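Enterotoxin type A (Staphylococcus aureus, PDB 1DYQ) acts as a superantigen and food-poisoning toxin, binding MHC class II molecules, in part through zinc, and T-cell receptors to activate T cells. Local coordinates at residues K11-K16 and V180-I185; N129-G134 and D228-T233; V151-L156 and D216-N221. The protein carries 3 engineered substitutions. One frame throughout, in Å; residues are numbered along the deposited sequence.

Interaction 1. Residues K11-K16 and V180-I185; sequences KDLRKK and VQRGLI
The carbonyl O of Gln181 takes two approaches from the N-terminal segment. The backbone N of Lys16 donates to Gln181 O over 2.8 Å at an N-H...O angle of 156°, and the CA-H of Lys15 leans on the same oxygen. From there the Lys16 side chain, CG anti to the backbone N (chi1 170°) and extended beyond it, reaches across Gln181 to Val180. Its CD passes 3.4 Å from Val180 O, and the OE1 of Gln181 lies against its CB and CD. At the tip, Lys16 NZ and Val180 O share a water that accepts from the amine and donates to the carbonyl. Lys16 NZ also donates to Asn172 O and forms a salt bridge with Asp174, whose OD1 takes the NE2 of Gln181 as well, so one carboxylate oxygen ties both tips together.

Two residues here, Gln181 and Arg182, stand opposite the single Tyr232 of strand 226-232, which makes a classic beta bulge at the start of strand 182-188, the beta-grasp strand on which the N-terminal segment settles. Arg182 lies alongside Lys15, both pointing the same way, with methylenes in contact: Lys15 CD is 3.9 Å from Arg182 CD. Its guanidinium turns to other partners, a salt bridge from NE to the C-terminal carboxylate of Ser234 and a cation-pi contact with Tyr232.

Further on, Leu13 is buried across Gly183, its CD2 3.5 Å from Gly183 O and 3.9 Å from Leu184 CB; the two leucine side chains cross at about a right angle. A second water links the two backbones, lying 2.7 Å from Arg14 O and accepting from Gly183 N at 2.9 Å.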
# COMPACT_ATOMS: atom_id res chain seq x y z
N LYS A 11 -13.07 8.29 -17.54
CA LYS A 11 -12.48 8.99 -18.69
C LYS A 11 -11.31 9.87 -18.26
O LYS A 11 -10.49 10.26 -19.09
CB LYS A 11 -13.50 9.76 -19.50
CG LYS A 11 -13.00 10.29 -20.84
CD LYS A 11 -12.12 9.28 -21.55
CE LYS A 11 -12.16 9.47 -23.05
NZ LYS A 11 -13.55 9.38 -23.57
N ASP A 12 -11.17 10.09 -16.96
CA ASP A 12 -10.09 10.87 -16.39
C ASP A 12 -8.91 10.00 -15.95
O ASP A 12 -7.93 10.56 -15.46
CB ASP A 12 -10.57 11.71 -15.22
CG ASP A 12 -11.41 12.91 -15.63
OD1 ASP A 12 -11.23 13.41 -16.75
OD2 ASP A 12 -12.23 13.37 -14.80
N LEU A 13 -8.99 8.70 -16.15
CA LEU A 13 -7.91 7.79 -15.77
C LEU A 13 -6.68 8.05 -16.65
O LEU A 13 -6.80 8.22 -17.87
CB LEU A 13 -8.32 6.35 -15.86
CG LEU A 13 -9.30 5.79 -14.81
CD1 LEU A 13 -9.71 4.37 -15.18
CD2 LEU A 13 -8.64 5.78 -13.42
N ARG A 14 -5.52 8.08 -16.01
CA ARG A 14 -4.27 8.31 -16.74
C ARG A 14 -3.89 7.08 -17.54
O ARG A 14 -4.09 5.94 -17.14
CB ARG A 14 -3.16 8.68 -15.75
CG ARG A 14 -1.81 9.01 -16.40
CD ARG A 14 -1.04 9.91 -15.42
NE ARG A 14 0.31 10.20 -15.82
CZ ARG A 14 1.42 9.68 -15.30
NH1 ARG A 14 1.33 8.77 -14.35
NH2 ARG A 14 2.60 10.08 -15.75
N LYS A 15 -3.43 7.31 -18.78
CA LYS A 15 -3.02 6.20 -19.64
C LYS A 15 -1.62 5.71 -19.26
O LYS A 15 -0.72 6.52 -18.99
CB LYS A 15 -3.01 6.65 -21.11
CG LYS A 15 -4.18 7.51 -21.51
CD LYS A 15 -5.37 6.73 -22.01
CE LYS A 15 -6.32 7.63 -22.81
NZ LYS A 15 -5.63 8.25 -23.98
N LYS A 16 -1.41 4.42 -19.33
CA LYS A 16 -0.13 3.79 -19.08
C LYS A 16 0.97 4.36 -19.97
O LYS A 16 2.13 4.48 -19.57
CB LYS A 16 -0.26 2.28 -19.31
CG LYS A 16 1.10 1.57 -19.30
CD LYS A 16 0.84 0.11 -19.70
CE LYS A 16 2.08 -0.72 -19.72
NZ LYS A 16 1.87 -2.11 -20.18
N VAL A 180 -3.15 -4.05 -19.99
CA VAL A 180 -3.97 -3.06 -19.34
C VAL A 180 -3.35 -1.66 -19.47
O VAL A 180 -2.16 -1.51 -19.23
CB VAL A 180 -4.13 -3.40 -17.84
CG1 VAL A 180 -4.90 -2.32 -17.10
CG2 VAL A 180 -4.81 -4.75 -17.67
N GLN A 181 -4.13 -0.72 -19.95
CA GLN A 181 -3.67 0.62 -20.24
C GLN A 181 -4.22 1.66 -19.30
O GLN A 181 -3.73 2.79 -19.24
CB GLN A 181 -3.97 1.01 -21.71
CG GLN A 181 -3.39 0.05 -22.73
CD GLN A 181 -1.87 0.00 -22.72
OE1 GLN A 181 -1.23 1.04 -22.59
NE2 GLN A 181 -1.34 -1.20 -22.82
N ARG A 182 -5.35 1.36 -18.64
CA ARG A 182 -5.94 2.21 -17.63
C ARG A 182 -6.52 1.32 -16.51
O ARG A 182 -6.92 0.20 -16.74
CB ARG A 182 -7.10 3.05 -18.18
CG ARG A 182 -6.73 4.05 -19.26
CD ARG A 182 -7.95 4.84 -19.74
NE ARG A 182 -8.92 3.96 -20.39
CZ ARG A 182 -10.24 4.07 -20.27
NH1 ARG A 182 -10.77 5.00 -19.49
NH2 ARG A 182 -11.03 3.23 -20.92
N GLY A 183 -6.57 1.90 -15.30
CA GLY A 183 -7.12 1.08 -14.20
C GLY A 183 -7.40 1.91 -12.95
O GLY A 183 -6.75 2.92 -12.70
N LEU A 184 -8.47 1.52 -12.26
CA LEU A 184 -8.95 2.19 -11.06
C LEU A 184 -9.25 1.15 -9.97
O LEU A 184 -9.73 0.06 -10.24
CB LEU A 184 -10.29 2.89 -11.40
CG LEU A 184 -11.05 3.45 -10.18
CD1 LEU A 184 -10.32 4.64 -9.61
CD2 LEU A 184 -12.45 3.89 -10.63
N ILE A 185 -8.80 1.45 -8.74
CA ILE A 185 -9.14 0.58 -7.60
C ILE A 185 -9.87 1.40 -6.54
O ILE A 185 -9.57 2.56 -6.30
CB ILE A 185 -7.91 -0.10 -6.99
CG1 ILE A 185 -8.32 -1.04 -5.84
CG2 ILE A 185 -6.92 0.94 -6.47
CD1 ILE A 185 -7.24 -2.08 -5.52
O HOH W 1 -5.36 4.48 -15.25
O HOH W 2 -0.13 -3.14 -18.40

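Interaction 2. Residues N129-G134 and D228-T233; sequences NLWLDG and DIYLYT. With ZN (zinc ion), chain B.
Strands 129-132 and 228-232 run side by side and parallel, their axes 4.7 Å apart and 6° from alignment, with hydrogen bonds passing alternately from Ile229 N to Asn129 O, Trp131 N to Ile229 O, Leu231 N to Trp131 O and Asp133 N to Leu231 O. In this beta-grasp sheet the pair sends Leu130, Leu132, Ile229 and Leu231 to one face, where Leu130 CD1 rests 3.9 Å from Ile229 CG2 and Leu132 CD1 sits beside Leu231 CB. Leu164 and Tyr168 of helix 153-168 pack over this apolar face.

The other face carries Asn129, Trp131, Asp228 and Tyr230. Trp131 and Tyr230 lie alongside each other with planes only 6° apart, but they are so displaced that little of one ring lies over the other: the six-membered ring of Trp131 and the Tyr230 ring have centroids 5.1 Å apart, and the touch is from Trp131 CE3 to Tyr230 CE2 at 3.4 Å. Asp228 OD1 comes up to the indole edge, near its plane, while its OD2 binds the zinc ion at 2.2 Å. His188 and His226 are the other protein ligands of the metal.

Past the strand ends, Asp133 grips Thr233 with both carboxylate oxygens. OD1 of Asp133 accepts from Thr233 N at 2.8 Å, and OD2 of Asp133 accepts from Thr233 OG1 at 2.6 Å, each met on its syn side and somewhat out of the carboxylate plane. The two bonds should fix the rotation of both side chains. One end of the pair is thus closed by a doubly bonded carboxylate, whereas the other presents a carboxylate to zinc, on which one of the toxin's two kinds of MHC class II site depends.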
# COMPACT_ATOMS: atom_id res chain seq x y z
N ASN A 129 -14.78 -7.11 -6.72
CA ASN A 129 -15.50 -7.07 -8.02
C ASN A 129 -14.47 -6.53 -9.05
O ASN A 129 -14.01 -5.40 -8.88
CB ASN A 129 -16.67 -6.12 -7.97
CG ASN A 129 -17.70 -6.48 -6.89
OD1 ASN A 129 -18.07 -5.65 -6.08
ND2 ASN A 129 -18.10 -7.74 -6.88
N LEU A 130 -14.14 -7.33 -10.04
CA LEU A 130 -13.18 -6.89 -11.04
C LEU A 130 -13.83 -6.92 -12.44
O LEU A 130 -14.38 -7.95 -12.83
CB LEU A 130 -11.92 -7.74 -11.04
CG LEU A 130 -10.77 -7.26 -11.93
CD1 LEU A 130 -9.44 -7.65 -11.29
CD2 LEU A 130 -10.83 -7.94 -13.31
N TRP A 131 -13.70 -5.83 -13.14
CA TRP A 131 -14.16 -5.75 -14.54
C TRP A 131 -12.94 -5.50 -15.44
O TRP A 131 -12.09 -4.67 -15.09
CB TRP A 131 -15.18 -4.66 -14.72
CG TRP A 131 -16.51 -4.90 -14.06
CD1 TRP A 131 -17.59 -5.52 -14.62
CD2 TRP A 131 -16.91 -4.50 -12.74
NE1 TRP A 131 -18.64 -5.55 -13.73
CE2 TRP A 131 -18.26 -4.90 -12.57
CE3 TRP A 131 -16.29 -3.82 -11.69
CZ2 TRP A 131 -18.95 -4.69 -11.40
CZ3 TRP A 131 -16.99 -3.61 -10.52
CH2 TRP A 131 -18.33 -4.03 -10.38
N LEU A 132 -12.87 -6.22 -16.55
CA LEU A 132 -11.83 -5.98 -17.56
C LEU A 132 -12.51 -5.60 -18.88
O LEU A 132 -13.27 -6.43 -19.42
CB LEU A 132 -10.98 -7.20 -17.74
CG LEU A 132 -10.00 -7.23 -18.93
CD1 LEU A 132 -8.89 -6.20 -18.70
CD2 LEU A 132 -9.42 -8.63 -19.05
N ASP A 133 -12.37 -4.37 -19.30
CA ASP A 133 -13.09 -3.86 -20.48
C ASP A 133 -14.58 -4.10 -20.32
O ASP A 133 -15.29 -4.52 -21.25
CB ASP A 133 -12.56 -4.49 -21.76
CG ASP A 133 -11.12 -4.08 -22.07
OD1 ASP A 133 -10.81 -2.88 -21.97
OD2 ASP A 133 -10.34 -4.99 -22.42
N GLY A 134 -15.09 -3.86 -19.11
CA GLY A 134 -16.47 -4.00 -18.78
C GLY A 134 -16.96 -5.38 -18.44
O GLY A 134 -18.14 -5.51 -18.01
N ASP A 228 -13.41 -2.78 -5.51
CA ASP A 228 -13.78 -2.76 -6.92
C ASP A 228 -12.56 -2.38 -7.77
O ASP A 228 -11.89 -1.42 -7.44
CB ASP A 228 -14.88 -1.73 -7.23
CG ASP A 228 -16.11 -1.96 -6.40
OD1 ASP A 228 -16.65 -3.08 -6.35
OD2 ASP A 228 -16.39 -0.97 -5.68
N ILE A 229 -12.35 -3.16 -8.81
CA ILE A 229 -11.22 -2.92 -9.71
C ILE A 229 -11.75 -2.81 -11.15
O ILE A 229 -12.49 -3.74 -11.56
CB ILE A 229 -10.19 -4.04 -9.58
CG1 ILE A 229 -9.55 -3.97 -8.15
CG2 ILE A 229 -9.07 -3.85 -10.60
CD1 ILE A 229 -8.64 -5.13 -7.86
N TYR A 230 -11.45 -1.75 -11.80
CA TYR A 230 -11.84 -1.52 -13.21
C TYR A 230 -10.56 -1.42 -14.06
O TYR A 230 -9.76 -0.51 -13.83
CB TYR A 230 -12.61 -0.21 -13.32
CG TYR A 230 -13.76 -0.08 -12.35
CD1 TYR A 230 -13.58 0.48 -11.08
CD2 TYR A 230 -15.04 -0.54 -12.68
CE1 TYR A 230 -14.61 0.56 -10.18
CE2 TYR A 230 -16.09 -0.43 -11.78
CZ TYR A 230 -15.87 0.11 -10.55
OH TYR A 230 -16.90 0.21 -9.63
N LEU A 231 -10.40 -2.35 -14.98
CA LEU A 231 -9.22 -2.38 -15.85
C LEU A 231 -9.69 -2.24 -17.33
O LEU A 231 -10.74 -2.76 -17.67
CB LEU A 231 -8.47 -3.67 -15.72
CG LEU A 231 -8.08 -4.13 -14.29
CD1 LEU A 231 -7.44 -5.49 -14.36
CD2 LEU A 231 -7.12 -3.08 -13.71
N TYR A 232 -8.89 -1.51 -18.08
CA TYR A 232 -9.22 -1.30 -19.51
C TYR A 232 -7.98 -1.56 -20.34
O TYR A 232 -6.88 -1.18 -19.96
CB TYR A 232 -9.69 0.13 -19.72
CG TYR A 232 -10.84 0.54 -18.82
CD1 TYR A 232 -10.58 1.07 -17.55
CD2 TYR A 232 -12.16 0.34 -19.18
CE1 TYR A 232 -11.60 1.39 -16.69
CE2 TYR A 232 -13.19 0.69 -18.33
CZ TYR A 232 -12.91 1.21 -17.09
OH TYR A 232 -13.93 1.54 -16.23
N THR A 233 -8.17 -2.16 -21.54
CA THR A 233 -7.03 -2.43 -22.41
C THR A 233 -6.81 -1.37 -23.47
O THR A 233 -6.04 -1.58 -24.42
CB THR A 233 -7.11 -3.82 -23.06
OG1 THR A 233 -8.35 -3.93 -23.79
CG2 THR A 233 -7.02 -4.91 -22.02
ZN ZN B . -18.29 -1.42 -4.73
O HOH W 3 -13.72 -2.52 -16.98

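Interaction 3. Residues V151-L156 and D216-N221; sequences VTVQEL and DNKTIN
Ile220 packs against three side chains of the 151-156 segment. Its CG1, placed between the backbone N and the carbonyl carbon (chi1 64°), lies 4.0 Å from Val151 CG1; CG2 meets Val153 CG2, and CD1 reaches the helix, 3.7 Å from Leu156 CD1. Phe187 of strand 182-188 touches Ile220, Val153 and Leu156, adding an aromatic wall to this buried cluster. The backbones are joined just as closely: Val151 and Ile220 form a hydrogen-bonded antiparallel pair, with Ile220 N donating to Val151 O at 2.8 Å, and Val153 N donates to Lys218 O at 3.0 Å.

The Lys218 side is looser. Lys218 is exposed, and its side chain meets Val153 CG2 through CG, while a water donates to Lys218 O and accepts from Gln154 N. Before it, Asp216 OD1 accepts from Lys218 N in an Asx turn.

Thr152, on the opposite face of the ladder from Val151, is the N-cap: its OG1 accepts from Glu155 N at 3.0 Å. A short two-stranded ladder thus leads directly into helix 153-168, the long helix packed against the sheet in the toxin's beta-grasp domain.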
# COMPACT_ATOMS: atom_id res chain seq x y z
N VAL A 151 -8.15 -1.43 9.23
CA VAL A 151 -7.02 -1.84 8.41
C VAL A 151 -6.51 -0.68 7.58
O VAL A 151 -7.28 0.18 7.15
CB VAL A 151 -7.40 -3.02 7.50
CG1 VAL A 151 -8.51 -2.60 6.51
CG2 VAL A 151 -6.22 -3.59 6.77
N THR A 152 -5.19 -0.63 7.34
CA THR A 152 -4.70 0.43 6.46
C THR A 152 -5.18 0.10 5.01
O THR A 152 -5.19 -1.06 4.61
CB THR A 152 -3.20 0.61 6.44
OG1 THR A 152 -2.46 -0.50 6.02
CG2 THR A 152 -2.72 1.08 7.85
N VAL A 153 -5.45 1.17 4.30
CA VAL A 153 -5.66 1.03 2.84
C VAL A 153 -4.41 0.45 2.22
O VAL A 153 -4.47 -0.45 1.36
CB VAL A 153 -6.06 2.33 2.18
CG1 VAL A 153 -6.04 2.17 0.64
CG2 VAL A 153 -7.45 2.78 2.63
N GLN A 154 -3.20 0.82 2.70
CA GLN A 154 -1.96 0.24 2.23
C GLN A 154 -1.95 -1.27 2.27
O GLN A 154 -1.59 -1.93 1.28
CB GLN A 154 -0.74 0.82 3.02
CG GLN A 154 0.55 0.13 2.67
CD GLN A 154 1.82 0.84 3.21
OE1 GLN A 154 2.91 0.51 2.73
NE2 GLN A 154 1.63 1.69 4.17
N GLU A 155 -2.36 -1.90 3.37
CA GLU A 155 -2.38 -3.34 3.49
C GLU A 155 -3.25 -3.99 2.39
O GLU A 155 -2.88 -5.01 1.85
CB GLU A 155 -2.85 -3.79 4.87
CG GLU A 155 -3.05 -5.28 5.02
CD GLU A 155 -3.32 -5.73 6.43
OE1 GLU A 155 -2.98 -5.00 7.39
OE2 GLU A 155 -3.89 -6.84 6.61
N LEU A 156 -4.40 -3.37 2.15
CA LEU A 156 -5.32 -3.91 1.13
C LEU A 156 -4.81 -3.64 -0.28
O LEU A 156 -4.86 -4.57 -1.12
CB LEU A 156 -6.70 -3.25 1.27
CG LEU A 156 -7.37 -3.42 2.65
CD1 LEU A 156 -8.70 -2.70 2.64
CD2 LEU A 156 -7.52 -4.89 3.01
N ASP A 216 -0.47 9.25 4.73
CA ASP A 216 -1.57 9.64 5.59
C ASP A 216 -2.00 8.55 6.56
O ASP A 216 -2.85 8.80 7.43
CB ASP A 216 -2.75 10.08 4.73
CG ASP A 216 -3.34 9.02 3.84
OD1 ASP A 216 -2.91 7.88 3.69
OD2 ASP A 216 -4.39 9.39 3.17
N ASN A 217 -1.48 7.33 6.42
CA ASN A 217 -1.88 6.20 7.24
C ASN A 217 -3.41 6.09 7.32
O ASN A 217 -4.00 5.79 8.34
CB ASN A 217 -1.29 6.31 8.67
CG ASN A 217 -1.08 4.98 9.32
OD1 ASN A 217 0.03 4.44 9.37
ND2 ASN A 217 -2.14 4.33 9.82
N LYS A 218 -4.03 6.24 6.11
CA LYS A 218 -5.49 6.09 6.07
C LYS A 218 -5.89 4.68 6.49
O LYS A 218 -5.37 3.69 5.96
CB LYS A 218 -5.99 6.38 4.65
CG LYS A 218 -7.48 6.22 4.49
CD LYS A 218 -8.28 7.32 5.14
CE LYS A 218 -9.73 7.27 4.60
NZ LYS A 218 -10.58 8.21 5.38
N THR A 219 -6.87 4.59 7.39
CA THR A 219 -7.38 3.30 7.83
C THR A 219 -8.89 3.26 7.56
O THR A 219 -9.51 4.31 7.52
CB THR A 219 -7.17 3.10 9.35
OG1 THR A 219 -7.41 1.75 9.73
CG2 THR A 219 -8.14 3.99 10.13
N ILE A 220 -9.36 2.07 7.27
CA ILE A 220 -10.81 1.90 7.05
C ILE A 220 -11.30 0.68 7.79
O ILE A 220 -10.55 -0.23 8.17
CB ILE A 220 -11.15 1.78 5.55
CG1 ILE A 220 -10.53 0.54 4.95
CG2 ILE A 220 -10.85 3.06 4.79
CD1 ILE A 220 -10.74 0.33 3.46
N ASN A 221 -12.62 0.63 8.02
CA ASN A 221 -13.24 -0.52 8.65
C ASN A 221 -13.44 -1.65 7.63
O ASN A 221 -14.03 -1.42 6.57
CB ASN A 221 -14.61 -0.12 9.23
CG ASN A 221 -15.06 -1.16 10.25
OD1 ASN A 221 -15.31 -2.30 9.92
ND2 ASN A 221 -15.08 -0.76 11.52
O HOH W 4 -3.12 3.45 4.26

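Interactions 1 and 2 are neighbours, centres 10 Å apart, because strands 182-188 and 226-232 pair antiparallel in the same mixed sheet; Gln181 N to Tyr232 O and Leu184 N to Tyr230 O are probable hydrogen bonds between them. The centre of interaction 3 is about 22 Å from those of both, nearer the centre of the molecule, where a separate two-stranded ladder starts helix 153-168. That helix packs on the sheet of interaction 2. Along the chain, 151-156 and 216-221 are nested within the loop closed by interaction 2, while interaction 1 crosses both others. Contacts between segments far apart in sequence, the N-terminal one included, thus hold the beta-grasp domain together, with the zinc site on its sheet.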